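Local coordinates for protein excinuclease ABC, subunit A. (Deinococcus radiodurans, PDB 2VF7) that binds DNA, ATP and zinc as a UvrA-type member of the ABC superfamily and probably takes part in recognising damage during nucleotide excision repair, at residues Gly13-Val18 / Ala447-Asp452; Asp166-Asp171 / Ser256-His261; Val206-Leu211 / Trp218-Asp223. The protein carries 1 engineered substitution. One frame throughout, in Å; residues are numbered along the deposited sequence.

Contact 1 (Gly13-Val18 / Ala447-Asp452); sequences GGFVQV and ADWLVD
Phe15 and Trp449 stand where the backbones of 13-18 and 447-452 come nearest, yet their CA atoms are still 11.3 Å apart and no hydrogen bond joins the two segments. They belong to different sheets of an ABC-type ATPase fold. Strand 15-21 is the middle strand of a three-stranded antiparallel sheet, whereas strand 449-453 lies in the six-stranded mixed sheet, parallel to strand 38-42. Backbone bonds show how both are tied in: Val16 pairs with Val33 on strand 29-34, and Trp449 pairs with Val40 on strand 38-42. The chain passes directly from one of these partner strands to the other, and Pro34, at the end of strand 29-34, touches both aromatic side chains.

A single aromatic pair closes the distance. The Phe15 ring turns its edge toward one face of the Trp449 indole in a tilted T-shaped stack, the ring planes meeting at 62° and the centroid of Phe15 lying 5.5 Å from that of the six-membered ring. With CG trans to the backbone N (chi1 -171°) and the ring turned by chi2 -92°, the benzo part of the Trp449 indole comes to lie against Phe15. The pyrrole nitrogen NE1 is hydrogen-bonded to Ser467 OG of the edge strand 464-468, which should limit rotation of the ring. Lys32 adds a cation-pi contact to Phe15. The touch centres on Phe15 CE2, which sits over one face of the indole, offset toward its rim, 3.9 Å from Trp449 CH2 and 4.1 Å from both Trp449 CZ2 and Trp449 CZ3.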
ATOM      1  N   GLY A  13      22.514  10.166  24.934  1.00 71.27           N
ATOM      2  CA  GLY A  13      22.558  11.273  23.977  1.00 69.17           C
ATOM      3  C   GLY A  13      21.319  11.279  23.097  1.00 67.89           C
ATOM      4  O   GLY A  13      20.457  10.396  23.196  1.00 68.50           O
ATOM      5  N   GLY A  14      21.210  12.277  22.232  1.00 66.21           N
ATOM      6  CA  GLY A  14      20.209  12.231  21.179  1.00 63.27           C
ATOM      7  C   GLY A  14      20.811  11.655  19.912  1.00 61.44           C
ATOM      8  O   GLY A  14      20.647  12.227  18.847  1.00 61.59           O
ATOM      9  N   PHE A  15      21.505  10.522  20.025  1.00 59.51           N
ATOM     10  CA  PHE A  15      22.208   9.920  18.891  1.00 57.94           C
ATOM     11  C   PHE A  15      21.539   8.694  18.301  1.00 57.06           C
ATOM     12  O   PHE A  15      20.996   7.853  19.030  1.00 57.02           O
ATOM     13  CB  PHE A  15      23.641   9.554  19.275  1.00 57.83           C
ATOM     14  CG  PHE A  15      24.538  10.736  19.437  1.00 57.74           C
ATOM     15  CD1 PHE A  15      24.775  11.270  20.687  1.00 57.09           C
ATOM     16  CD2 PHE A  15      25.147  11.324  18.327  1.00 58.05           C
ATOM     17  CE1 PHE A  15      25.599  12.365  20.838  1.00 57.83           C
ATOM     18  CE2 PHE A  15      25.958  12.425  18.463  1.00 56.92           C
ATOM     19  CZ  PHE A  15      26.194  12.948  19.724  1.00 58.26           C
ATOM     20  N   VAL A  16      21.575   8.619  16.972  1.00 55.91           N
ATOM     21  CA  VAL A  16      21.264   7.404  16.219  1.00 55.05           C
ATOM     22  C   VAL A  16      22.568   6.591  16.218  1.00 54.99           C
ATOM     23  O   VAL A  16      23.641   7.139  16.011  1.00 54.89           O
ATOM     24  CB  VAL A  16      20.811   7.727  14.757  1.00 55.00           C
ATOM     25  CG1 VAL A  16      20.396   6.467  14.000  1.00 53.12           C
ATOM     26  CG2 VAL A  16      19.682   8.811  14.723  1.00 54.11           C
ATOM     27  N   GLN A  17      22.490   5.302  16.514  1.00 54.90           N
ATOM     28  CA  GLN A  17      23.691   4.480  16.585  1.00 54.58           C
ATOM     29  C   GLN A  17      23.610   3.356  15.561  1.00 53.89           C
ATOM     30  O   GLN A  17      22.644   2.597  15.537  1.00 53.78           O
ATOM     31  CB  GLN A  17      23.914   3.940  18.000  1.00 54.68           C
ATOM     32  CG  GLN A  17      25.223   3.131  18.167  1.00 56.88           C
ATOM     33  CD  GLN A  17      26.495   3.958  17.892  1.00 59.39           C
ATOM     34  OE1 GLN A  17      26.749   4.961  18.567  1.00 60.41           O
ATOM     35  NE2 GLN A  17      27.304   3.522  16.915  1.00 59.14           N
ATOM     36  N   VAL A  18      24.634   3.277  14.717  1.00 53.52           N
ATOM     37  CA  VAL A  18      24.687   2.342  13.600  1.00 53.08           C
ATOM     38  C   VAL A  18      25.870   1.407  13.785  1.00 53.21           C
ATOM     39  O   VAL A  18      27.001   1.849  14.048  1.00 53.60           O
ATOM     40  CB  VAL A  18      24.830   3.099  12.265  1.00 53.27           C
ATOM     41  CG1 VAL A  18      25.211   2.159  11.100  1.00 53.36           C
ATOM     42  CG2 VAL A  18      23.562   3.900  11.956  1.00 52.38           C
ATOM     43  N   ALA A 447      26.782  23.043   8.840  1.00 56.96           N
ATOM     44  CA  ALA A 447      26.151  21.876   9.417  1.00 56.02           C
ATOM     45  C   ALA A 447      26.504  21.676  10.896  1.00 55.51           C
ATOM     46  O   ALA A 447      27.605  22.017  11.324  1.00 55.41           O
ATOM     47  CB  ALA A 447      26.523  20.637   8.602  1.00 55.84           C
ATOM     48  N   ASP A 448      25.559  21.114  11.657  1.00 54.52           N
ATOM     49  CA  ASP A 448      25.743  20.822  13.075  1.00 53.67           C
ATOM     50  C   ASP A 448      26.759  19.684  13.249  1.00 53.48           C
ATOM     51  O   ASP A 448      27.581  19.705  14.165  1.00 53.73           O
ATOM     52  CB  ASP A 448      24.401  20.442  13.728  1.00 53.41           C
ATOM     53  CG  ASP A 448      23.388  21.609  13.759  1.00 53.19           C
ATOM     54  OD1 ASP A 448      22.198  21.411  13.406  1.00 51.83           O
ATOM     55  OD2 ASP A 448      23.772  22.719  14.157  1.00 51.28           O
ATOM     56  N   TRP A 449      26.696  18.703  12.355  1.00 52.58           N
ATOM     57  CA  TRP A 449      27.512  17.497  12.431  1.00 51.77           C
ATOM     58  C   TRP A 449      27.832  17.049  10.998  1.00 52.24           C
ATOM     59  O   TRP A 449      27.077  17.345  10.053  1.00 51.70           O
ATOM     60  CB  TRP A 449      26.702  16.423  13.159  1.00 50.59           C
ATOM     61  CG  TRP A 449      27.389  15.131  13.565  1.00 48.73           C
ATOM     62  CD1 TRP A 449      27.456  13.983  12.835  1.00 48.70           C
ATOM     63  CD2 TRP A 449      27.997  14.829  14.834  1.00 47.20           C
ATOM     64  NE1 TRP A 449      28.103  13.002  13.542  1.00 47.78           N
ATOM     65  CE2 TRP A 449      28.434  13.491  14.779  1.00 46.84           C
ATOM     66  CE3 TRP A 449      28.230  15.568  16.001  1.00 47.05           C
ATOM     67  CZ2 TRP A 449      29.103  12.877  15.834  1.00 47.20           C
ATOM     68  CZ3 TRP A 449      28.899  14.960  17.051  1.00 48.52           C
ATOM     69  CH2 TRP A 449      29.334  13.624  16.957  1.00 48.60           C
ATOM     70  N   LEU A 450      28.951  16.348  10.827  1.00 52.70           N
ATOM     71  CA  LEU A 450      29.258  15.797   9.518  1.00 53.23           C
ATOM     72  C   LEU A 450      29.880  14.411   9.543  1.00 53.21           C
ATOM     73  O   LEU A 450      30.659  14.091  10.417  1.00 53.36           O
ATOM     74  CB  LEU A 450      30.070  16.800   8.683  1.00 53.30           C
ATOM     75  CG  LEU A 450      31.570  16.735   8.508  1.00 54.00           C
ATOM     76  CD1 LEU A 450      31.971  15.593   7.569  1.00 55.73           C
ATOM     77  CD2 LEU A 450      32.017  18.071   7.945  1.00 53.38           C
ATOM     78  N   VAL A 451      29.497  13.588   8.575  1.00 53.78           N
ATOM     79  CA  VAL A 451      30.051  12.246   8.404  1.00 53.75           C
ATOM     80  C   VAL A 451      30.832  12.158   7.082  1.00 54.14           C
ATOM     81  O   VAL A 451      30.230  12.178   5.999  1.00 53.60           O
ATOM     82  CB  VAL A 451      28.940  11.179   8.402  1.00 53.62           C
ATOM     83  CG1 VAL A 451      29.538   9.793   8.511  1.00 52.63           C
ATOM     84  CG2 VAL A 451      27.911  11.436   9.530  1.00 53.24           C
ATOM     85  N   ASP A 452      32.162  12.064   7.180  1.00 54.39           N
ATOM     86  CA  ASP A 452      33.025  11.980   5.989  1.00 54.73           C
ATOM     87  C   ASP A 452      33.395  10.534   5.705  1.00 54.91           C
ATOM     88  O   ASP A 452      33.986   9.844   6.547  1.00 54.86           O
ATOM     89  CB  ASP A 452      34.289  12.857   6.120  1.00 54.42           C
ATOM     90  CG  ASP A 452      34.901  13.222   4.762  1.00 54.61           C
ATOM     91  OD1 ASP A 452      36.119  12.976   4.556  1.00 53.54           O
ATOM     92  OD2 ASP A 452      34.173  13.770   3.895  1.00 52.91           O
TER

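Contact 2 (Asp166-Asp171 / Ser256-His261)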
ATOM      1  N   ASP A 166      -9.014   6.452 -43.419  1.00 57.68           N
ATOM      2  CA  ASP A 166      -7.677   6.815 -43.871  1.00 57.76           C
ATOM      3  C   ASP A 166      -6.646   6.733 -42.743  1.00 57.29           C
ATOM      4  O   ASP A 166      -5.529   6.260 -42.965  1.00 57.43           O
ATOM      5  CB  ASP A 166      -7.636   8.217 -44.499  1.00 58.31           C
ATOM      6  CG  ASP A 166      -8.858   8.529 -45.367  1.00 60.91           C
ATOM      7  OD1 ASP A 166     -10.018   8.346 -44.905  1.00 64.22           O
ATOM      8  OD2 ASP A 166      -8.661   9.001 -46.509  1.00 63.22           O
ATOM      9  N   SER A 167      -7.004   7.190 -41.542  1.00 56.38           N
ATOM     10  CA  SER A 167      -6.068   7.158 -40.418  1.00 55.80           C
ATOM     11  C   SER A 167      -5.772   5.724 -39.965  1.00 55.57           C
ATOM     12  O   SER A 167      -4.653   5.424 -39.555  1.00 55.93           O
ATOM     13  CB  SER A 167      -6.559   8.017 -39.247  1.00 55.75           C
ATOM     14  OG  SER A 167      -7.681   7.453 -38.591  1.00 55.41           O
ATOM     15  N   MET A 168      -6.766   4.844 -40.095  1.00 55.21           N
ATOM     16  CA  MET A 168      -6.687   3.427 -39.663  1.00 54.80           C
ATOM     17  C   MET A 168      -6.255   2.430 -40.721  1.00 54.10           C
ATOM     18  O   MET A 168      -5.694   1.383 -40.401  1.00 54.21           O
ATOM     19  CB  MET A 168      -8.052   2.982 -39.166  1.00 54.55           C
ATOM     20  CG  MET A 168      -8.302   3.341 -37.757  1.00 55.02           C
ATOM     21  SD  MET A 168     -10.005   3.047 -37.320  1.00 55.64           S
ATOM     22  CE  MET A 168      -9.721   3.069 -35.586  1.00 55.92           C
ATOM     23  N   VAL A 169      -6.602   2.708 -41.970  1.00 53.93           N
ATOM     24  CA  VAL A 169      -6.086   1.942 -43.116  1.00 53.77           C
ATOM     25  C   VAL A 169      -5.345   2.870 -44.063  1.00 53.87           C
ATOM     26  O   VAL A 169      -5.943   3.473 -44.975  1.00 53.90           O
ATOM     27  CB  VAL A 169      -7.130   0.950 -43.775  1.00 53.67           C
ATOM     28  CG1 VAL A 169      -8.479   0.996 -43.076  1.00 53.50           C
ATOM     29  CG2 VAL A 169      -7.247   1.127 -45.264  1.00 54.33           C
ATOM     30  N   PRO A 170      -4.036   3.040 -43.804  1.00 53.90           N
ATOM     31  CA  PRO A 170      -3.189   3.947 -44.579  1.00 53.78           C
ATOM     32  C   PRO A 170      -2.947   3.468 -46.018  1.00 53.86           C
ATOM     33  O   PRO A 170      -2.792   4.303 -46.920  1.00 53.95           O
ATOM     34  CB  PRO A 170      -1.883   3.973 -43.788  1.00 54.02           C
ATOM     35  CG  PRO A 170      -2.188   3.287 -42.477  1.00 53.96           C
ATOM     36  CD  PRO A 170      -3.280   2.358 -42.743  1.00 53.41           C
ATOM     37  N   ASP A 171      -2.929   2.147 -46.220  1.00 53.69           N
ATOM     38  CA  ASP A 171      -2.796   1.528 -47.549  1.00 53.99           C
ATOM     39  C   ASP A 171      -3.949   0.560 -47.810  1.00 53.51           C
ATOM     40  O   ASP A 171      -3.945  -0.532 -47.273  1.00 54.47           O
ATOM     41  CB  ASP A 171      -1.458   0.790 -47.662  1.00 54.07           C
ATOM     42  CG  ASP A 171      -1.171   0.245 -49.077  1.00 55.26           C
ATOM     43  OD1 ASP A 171      -2.004   0.386 -50.014  1.00 54.14           O
ATOM     44  OD2 ASP A 171      -0.071  -0.335 -49.244  1.00 56.53           O
ATOM     45  N   SER A 256     -13.430  -7.020 -31.799  1.00 48.10           N
ATOM     46  CA  SER A 256     -13.326  -5.626 -31.433  1.00 48.64           C
ATOM     47  C   SER A 256     -13.027  -4.832 -32.689  1.00 48.93           C
ATOM     48  O   SER A 256     -12.076  -5.134 -33.414  1.00 49.56           O
ATOM     49  CB  SER A 256     -12.245  -5.392 -30.395  1.00 48.22           C
ATOM     50  OG  SER A 256     -11.519  -4.241 -30.776  1.00 50.54           O
ATOM     51  N   SER A 257     -13.848  -3.825 -32.965  1.00 49.17           N
ATOM     52  CA  SER A 257     -13.658  -3.013 -34.169  1.00 48.76           C
ATOM     53  C   SER A 257     -12.344  -2.236 -34.094  1.00 49.38           C
ATOM     54  O   SER A 257     -11.765  -2.118 -33.022  1.00 49.71           O
ATOM     55  CB  SER A 257     -14.830  -2.068 -34.360  1.00 48.34           C
ATOM     56  OG  SER A 257     -14.888  -1.147 -33.295  1.00 49.24           O
ATOM     57  N   ALA A 258     -11.859  -1.721 -35.229  1.00 49.59           N
ATOM     58  CA  ALA A 258     -10.619  -0.946 -35.223  1.00 49.65           C
ATOM     59  C   ALA A 258     -10.722   0.258 -34.283  1.00 50.54           C
ATOM     60  O   ALA A 258      -9.792   0.535 -33.525  1.00 51.41           O
ATOM     61  CB  ALA A 258     -10.233  -0.507 -36.628  1.00 48.71           C
ATOM     62  N   ARG A 259     -11.845   0.979 -34.342  1.00 50.78           N
ATOM     63  CA  ARG A 259     -12.083   2.114 -33.461  1.00 51.14           C
ATOM     64  C   ARG A 259     -12.046   1.731 -31.975  1.00 51.06           C
ATOM     65  O   ARG A 259     -11.322   2.341 -31.206  1.00 51.63           O
ATOM     66  CB  ARG A 259     -13.398   2.790 -33.825  1.00 50.90           C
ATOM     67  CG  ARG A 259     -13.765   3.952 -32.931  1.00 52.29           C
ATOM     68  CD  ARG A 259     -15.262   4.166 -32.960  1.00 54.83           C
ATOM     69  NE  ARG A 259     -15.617   5.333 -33.750  1.00 57.23           N
ATOM     70  CZ  ARG A 259     -16.858   5.663 -34.113  1.00 59.22           C
ATOM     71  NH1 ARG A 259     -17.894   4.891 -33.771  1.00 59.09           N
ATOM     72  NH2 ARG A 259     -17.066   6.776 -34.828  1.00 58.20           N
ATOM     73  N   ARG A 260     -12.820   0.719 -31.587  1.00 51.41           N
ATOM     74  CA  ARG A 260     -12.862   0.215 -30.217  1.00 51.45           C
ATOM     75  C   ARG A 260     -11.455  -0.050 -29.654  1.00 52.36           C
ATOM     76  O   ARG A 260     -11.098   0.420 -28.557  1.00 52.70           O
ATOM     77  CB  ARG A 260     -13.700  -1.059 -30.189  1.00 51.47           C
ATOM     78  CG  ARG A 260     -13.801  -1.768 -28.837  1.00 51.45           C
ATOM     79  CD  ARG A 260     -15.173  -2.393 -28.679  1.00 48.74           C
ATOM     80  NE  ARG A 260     -15.713  -1.890 -27.428  1.00 50.50           N
ATOM     81  CZ  ARG A 260     -16.994  -1.694 -27.153  1.00 48.16           C
ATOM     82  NH1 ARG A 260     -17.951  -1.951 -28.033  1.00 46.14           N
ATOM     83  NH2 ARG A 260     -17.306  -1.230 -25.961  1.00 51.80           N
ATOM     84  N   HIS A 261     -10.653  -0.793 -30.406  1.00 52.40           N
ATOM     85  CA  HIS A 261      -9.298  -1.093 -29.987  1.00 52.56           C
ATOM     86  C   HIS A 261      -8.440   0.137 -29.816  1.00 52.62           C
ATOM     87  O   HIS A 261      -7.655   0.212 -28.880  1.00 52.50           O
ATOM     88  CB  HIS A 261      -8.587  -2.009 -30.979  1.00 52.57           C
ATOM     89  CG  HIS A 261      -7.148  -2.212 -30.633  1.00 53.97           C
ATOM     90  ND1 HIS A 261      -6.132  -1.487 -31.221  1.00 53.87           N
ATOM     91  CD2 HIS A 261      -6.562  -2.992 -29.687  1.00 53.89           C
ATOM     92  CE1 HIS A 261      -4.982  -1.837 -30.674  1.00 54.89           C
ATOM     93  NE2 HIS A 261      -5.214  -2.751 -29.746  1.00 54.29           N
TER
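A buried apolar contact joins Met168, the last residue of helix 165-168, to Ala258 and Arg259 in the first turn of helix 258-268, within the region of the UvrA DNA-binding domain. The CA atoms of Met168 and Ala258 are 7.4 Å apart, and the thioether spans the gap. Beyond CG the methionine chain is extended at both chi2 (170°) and chi3 (162°), which carries SD and then CE toward the helix start. There Met168 SD lies 3.6 Å from Ala258 CB, while the methyl passes further, onto the backbone. Met168 CE is 3.3 Å from Ala258 C and 3.2 Å from Arg259 N, a close fit against the peptide link between the two residues. Arg259 adds little more than its CB, its side chain being bent at chi3 with the guanidinium turned elsewhere. Val163 and Ala183 also pack on Met168.

The surface met by the methionine is held in place by its own hydrogen bonds. Ser257 OG, at the N-cap, accepts a fairly straight bond from Arg260 N (3.3 Å, 162° at the hydrogen). Ser257 O is gripped from opposite faces of its plane by two donors, His261 N at 3.1 Å and Ser256 OG at 3.1 Å. Further bonds come from the end of helix 213-221: Ile219 and Leu220 pair through their backbones with Ala258 and Arg259, and Thr222 O bonds to Ser257 OG. The amide of Arg259 beneath the methyl is thus already engaged. Taken together, a methionine from helix 165-168 packs on a serine N-capped helix start, whose first amides are bonded to carbonyls at the C-terminal end of helix 213-221, within the UvrA DNA-binding domain.

Contact 3 (Val206-Leu211 / Trp218-Asp223)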
ATOM      1  N   VAL A 206      -8.592 -10.470 -50.057  1.00 55.13           N
ATOM      2  CA  VAL A 206      -9.031  -9.585 -51.154  1.00 55.01           C
ATOM      3  C   VAL A 206      -8.686  -8.147 -50.765  1.00 54.41           C
ATOM      4  O   VAL A 206      -8.834  -7.785 -49.604  1.00 54.35           O
ATOM      5  CB  VAL A 206     -10.551  -9.778 -51.363  1.00 55.62           C
ATOM      6  CG1 VAL A 206     -11.331  -8.462 -51.275  1.00 56.15           C
ATOM      7  CG2 VAL A 206     -10.826 -10.550 -52.653  1.00 57.05           C
ATOM      8  N   PRO A 207      -8.216  -7.314 -51.712  1.00 54.57           N
ATOM      9  CA  PRO A 207      -7.792  -5.982 -51.245  1.00 54.55           C
ATOM     10  C   PRO A 207      -8.923  -5.181 -50.566  1.00 54.75           C
ATOM     11  O   PRO A 207     -10.105  -5.296 -50.950  1.00 54.93           O
ATOM     12  CB  PRO A 207      -7.319  -5.291 -52.532  1.00 54.41           C
ATOM     13  CG  PRO A 207      -7.070  -6.420 -53.495  1.00 54.21           C
ATOM     14  CD  PRO A 207      -8.046  -7.458 -53.178  1.00 54.04           C
ATOM     15  N   TRP A 208      -8.554  -4.387 -49.566  1.00 54.63           N
ATOM     16  CA  TRP A 208      -9.524  -3.689 -48.728  1.00 54.52           C
ATOM     17  C   TRP A 208     -10.607  -2.960 -49.579  1.00 54.88           C
ATOM     18  O   TRP A 208     -11.797  -3.292 -49.513  1.00 55.04           O
ATOM     19  CB  TRP A 208      -8.781  -2.762 -47.753  1.00 53.55           C
ATOM     20  CG  TRP A 208      -9.670  -1.988 -46.821  1.00 53.55           C
ATOM     21  CD1 TRP A 208     -10.031  -0.685 -46.950  1.00 53.05           C
ATOM     22  CD2 TRP A 208     -10.315  -2.466 -45.622  1.00 52.36           C
ATOM     23  NE1 TRP A 208     -10.855  -0.315 -45.920  1.00 53.25           N
ATOM     24  CE2 TRP A 208     -11.053  -1.386 -45.090  1.00 52.20           C
ATOM     25  CE3 TRP A 208     -10.357  -3.701 -44.961  1.00 51.81           C
ATOM     26  CZ2 TRP A 208     -11.807  -1.491 -43.909  1.00 51.80           C
ATOM     27  CZ3 TRP A 208     -11.125  -3.808 -43.777  1.00 52.41           C
ATOM     28  CH2 TRP A 208     -11.844  -2.705 -43.278  1.00 51.98           C
ATOM     29  N   ARG A 209     -10.184  -2.018 -50.408  1.00 55.19           N
ATOM     30  CA  ARG A 209     -11.092  -1.213 -51.248  1.00 55.88           C
ATOM     31  C   ARG A 209     -12.120  -1.993 -52.100  1.00 55.89           C
ATOM     32  O   ARG A 209     -13.092  -1.420 -52.590  1.00 56.09           O
ATOM     33  CB  ARG A 209     -10.262  -0.293 -52.135  1.00 55.61           C
ATOM     34  CG  ARG A 209      -9.740  -0.973 -53.375  1.00 57.23           C
ATOM     35  CD  ARG A 209      -8.306  -0.618 -53.698  1.00 60.10           C
ATOM     36  NE  ARG A 209      -7.992   0.813 -53.672  1.00 62.61           N
ATOM     37  CZ  ARG A 209      -6.762   1.286 -53.859  1.00 64.60           C
ATOM     38  NH1 ARG A 209      -5.769   0.433 -54.102  1.00 64.88           N
ATOM     39  NH2 ARG A 209      -6.520   2.600 -53.818  1.00 65.18           N
ATOM     40  N   GLU A 210     -11.900  -3.295 -52.258  1.00 56.63           N
ATOM     41  CA  GLU A 210     -12.796  -4.170 -53.020  1.00 56.38           C
ATOM     42  C   GLU A 210     -13.923  -4.727 -52.169  1.00 56.30           C
ATOM     43  O   GLU A 210     -14.874  -5.306 -52.693  1.00 56.70           O
ATOM     44  CB  GLU A 210     -12.013  -5.330 -53.667  1.00 56.80           C
ATOM     45  CG  GLU A 210     -10.907  -4.922 -54.666  1.00 56.30           C
ATOM     46  CD  GLU A 210     -11.350  -3.827 -55.627  1.00 57.30           C
ATOM     47  OE1 GLU A 210     -10.677  -2.784 -55.711  1.00 59.73           O
ATOM     48  OE2 GLU A 210     -12.383  -3.988 -56.294  1.00 58.93           O
ATOM     49  N   LEU A 211     -13.823  -4.566 -50.854  1.00 55.80           N
ATOM     50  CA  LEU A 211     -14.886  -5.033 -49.954  1.00 54.92           C
ATOM     51  C   LEU A 211     -16.027  -4.026 -49.983  1.00 54.57           C
ATOM     52  O   LEU A 211     -15.782  -2.835 -50.198  1.00 54.16           O
ATOM     53  CB  LEU A 211     -14.347  -5.215 -48.525  1.00 54.98           C
ATOM     54  CG  LEU A 211     -13.299  -6.319 -48.254  1.00 55.11           C
ATOM     55  CD1 LEU A 211     -12.829  -6.275 -46.819  1.00 54.30           C
ATOM     56  CD2 LEU A 211     -13.852  -7.699 -48.544  1.00 55.06           C
ATOM     57  N   TRP A 218     -18.442  -1.526 -40.911  1.00 51.15           N
ATOM     58  CA  TRP A 218     -18.616  -2.421 -39.752  1.00 50.99           C
ATOM     59  C   TRP A 218     -17.298  -2.768 -39.065  1.00 50.46           C
ATOM     60  O   TRP A 218     -17.124  -2.533 -37.872  1.00 50.91           O
ATOM     61  CB  TRP A 218     -19.315  -3.703 -40.196  1.00 50.84           C
ATOM     62  CG  TRP A 218     -19.819  -4.528 -39.075  1.00 51.29           C
ATOM     63  CD1 TRP A 218     -21.015  -4.391 -38.444  1.00 51.16           C
ATOM     64  CD2 TRP A 218     -19.155  -5.631 -38.449  1.00 50.92           C
ATOM     65  NE1 TRP A 218     -21.142  -5.332 -37.456  1.00 51.39           N
ATOM     66  CE2 TRP A 218     -20.017  -6.113 -37.437  1.00 51.40           C
ATOM     67  CE3 TRP A 218     -17.923  -6.266 -38.647  1.00 50.10           C
ATOM     68  CZ2 TRP A 218     -19.685  -7.189 -36.613  1.00 50.64           C
ATOM     69  CZ3 TRP A 218     -17.590  -7.343 -37.825  1.00 51.80           C
ATOM     70  CH2 TRP A 218     -18.475  -7.795 -36.824  1.00 50.32           C
ATOM     71  N   ILE A 219     -16.362  -3.314 -39.838  1.00 49.92           N
ATOM     72  CA  ILE A 219     -15.038  -3.689 -39.353  1.00 49.04           C
ATOM     73  C   ILE A 219     -14.367  -2.562 -38.564  1.00 49.21           C
ATOM     74  O   ILE A 219     -13.799  -2.781 -37.485  1.00 48.56           O
ATOM     75  CB  ILE A 219     -14.151  -4.151 -40.543  1.00 48.63           C
ATOM     76  CG1 ILE A 219     -14.744  -5.430 -41.140  1.00 47.72           C
ATOM     77  CG2 ILE A 219     -12.689  -4.343 -40.122  1.00 48.63           C
ATOM     78  CD1 ILE A 219     -14.071  -5.916 -42.382  1.00 46.87           C
ATOM     79  N   LEU A 220     -14.446  -1.360 -39.130  1.00 49.25           N
ATOM     80  CA  LEU A 220     -13.788  -0.163 -38.608  1.00 49.43           C
ATOM     81  C   LEU A 220     -14.548   0.539 -37.472  1.00 49.70           C
ATOM     82  O   LEU A 220     -13.921   1.033 -36.546  1.00 50.41           O
ATOM     83  CB  LEU A 220     -13.543   0.812 -39.759  1.00 48.72           C
ATOM     84  CG  LEU A 220     -12.187   0.986 -40.448  1.00 49.68           C
ATOM     85  CD1 LEU A 220     -11.289  -0.260 -40.481  1.00 49.62           C
ATOM     86  CD2 LEU A 220     -12.423   1.515 -41.861  1.00 50.18           C
ATOM     87  N   PHE A 221     -15.881   0.573 -37.529  1.00 49.98           N
ATOM     88  CA  PHE A 221     -16.669   1.444 -36.634  1.00 50.48           C
ATOM     89  C   PHE A 221     -17.716   0.805 -35.678  1.00 50.98           C
ATOM     90  O   PHE A 221     -18.179   1.478 -34.737  1.00 52.06           O
ATOM     91  CB  PHE A 221     -17.289   2.610 -37.419  1.00 49.97           C
ATOM     92  CG  PHE A 221     -16.269   3.465 -38.138  1.00 50.36           C
ATOM     93  CD1 PHE A 221     -15.496   4.392 -37.446  1.00 50.17           C
ATOM     94  CD2 PHE A 221     -16.080   3.336 -39.515  1.00 51.21           C
ATOM     95  CE1 PHE A 221     -14.545   5.186 -38.115  1.00 49.59           C
ATOM     96  CE2 PHE A 221     -15.136   4.124 -40.198  1.00 50.64           C
ATOM     97  CZ  PHE A 221     -14.362   5.051 -39.496  1.00 49.30           C
ATOM     98  N   THR A 222     -18.099  -0.449 -35.911  1.00 50.61           N
ATOM     99  CA  THR A 222     -19.121  -1.094 -35.087  1.00 50.50           C
ATOM    100  C   THR A 222     -18.809  -1.060 -33.591  1.00 50.69           C
ATOM    101  O   THR A 222     -17.644  -0.982 -33.212  1.00 50.29           O
ATOM    102  CB  THR A 222     -19.420  -2.547 -35.546  1.00 50.12           C
ATOM    103  OG1 THR A 222     -20.601  -3.018 -34.897  1.00 51.34           O
ATOM    104  CG2 THR A 222     -18.277  -3.498 -35.231  1.00 50.32           C
ATOM    105  N   ASP A 223     -19.863  -1.097 -32.758  1.00 51.35           N
ATOM    106  CA  ASP A 223     -19.754  -1.273 -31.293  1.00 51.70           C
ATOM    107  C   ASP A 223     -19.993  -2.725 -30.897  1.00 51.43           C
ATOM    108  O   ASP A 223     -19.800  -3.129 -29.738  1.00 50.88           O
ATOM    109  CB  ASP A 223     -20.809  -0.428 -30.583  1.00 52.54           C
ATOM    110  CG  ASP A 223     -20.450   1.051 -30.518  1.00 53.93           C
ATOM    111  OD1 ASP A 223     -21.378   1.872 -30.647  1.00 55.60           O
ATOM    112  OD2 ASP A 223     -19.261   1.393 -30.320  1.00 56.74           O
TER
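The indole of Trp208 points its six-membered ring at helix 213-221, and Ile219 and Leu220 come to meet it from the opposite direction. Ile219 CG2 arrives at the indole edge, near the ring plane, 3.7 Å from Trp208 CH2, and the other branch of the isoleucine brings its CD1 to 3.9 Å from Trp208 CZ3. Leu220 takes the neighbouring corner: both of its methyls, CD1 and CD2, stand 3.7 Å from Trp208 CZ2, although the leucine torsions (chi1 -101°, chi2 30°) lie off the staggered positions.

A chi1 near 180° swings the Trp208 indole away from the backbone N and toward the helix. Its backbone belongs to a short 3-10 turn, tied by bonds from Glu210 N to Pro207 O at 3.0 Å and from Leu211 N to Trp208 O at 2.7 Å. The polar end of the indole is satisfied elsewhere, NE1 being hydrogen-bonded to Glu165 OE2, so the ring is held at one end by a bond and at the other by hydrocarbon contacts. Val169 and Ile176 also touch it. The contact folds the loop after helix 187-199 back on the last turn of helix 213-221, while Leu220 meets helix 258-268 through Ala258 and Trp218 stacks on Phe255, just past strand 251-254.

How the contacts relate
From the N terminus, strand 15-21 leaves its half of contact 1 and meets strand 449-453 only after more than 400 residues, a span that takes in both other contacts. Inside it, contact 2 closes a loop of 84 residues from helix 165-168 to helix 258-268, and within that loop contact 3 closes a short connection of six residues, most of them in helix 213-221. None of the loops cross. Contacts 2 and 3 have centres about 9 Å apart and touch, forming one continuous packed region of the DNA-binding domain. Contact 1 joins two sheets of the ATPase part on the opposite side of the chain's centre, its centre about 63 Å from that of contact 2.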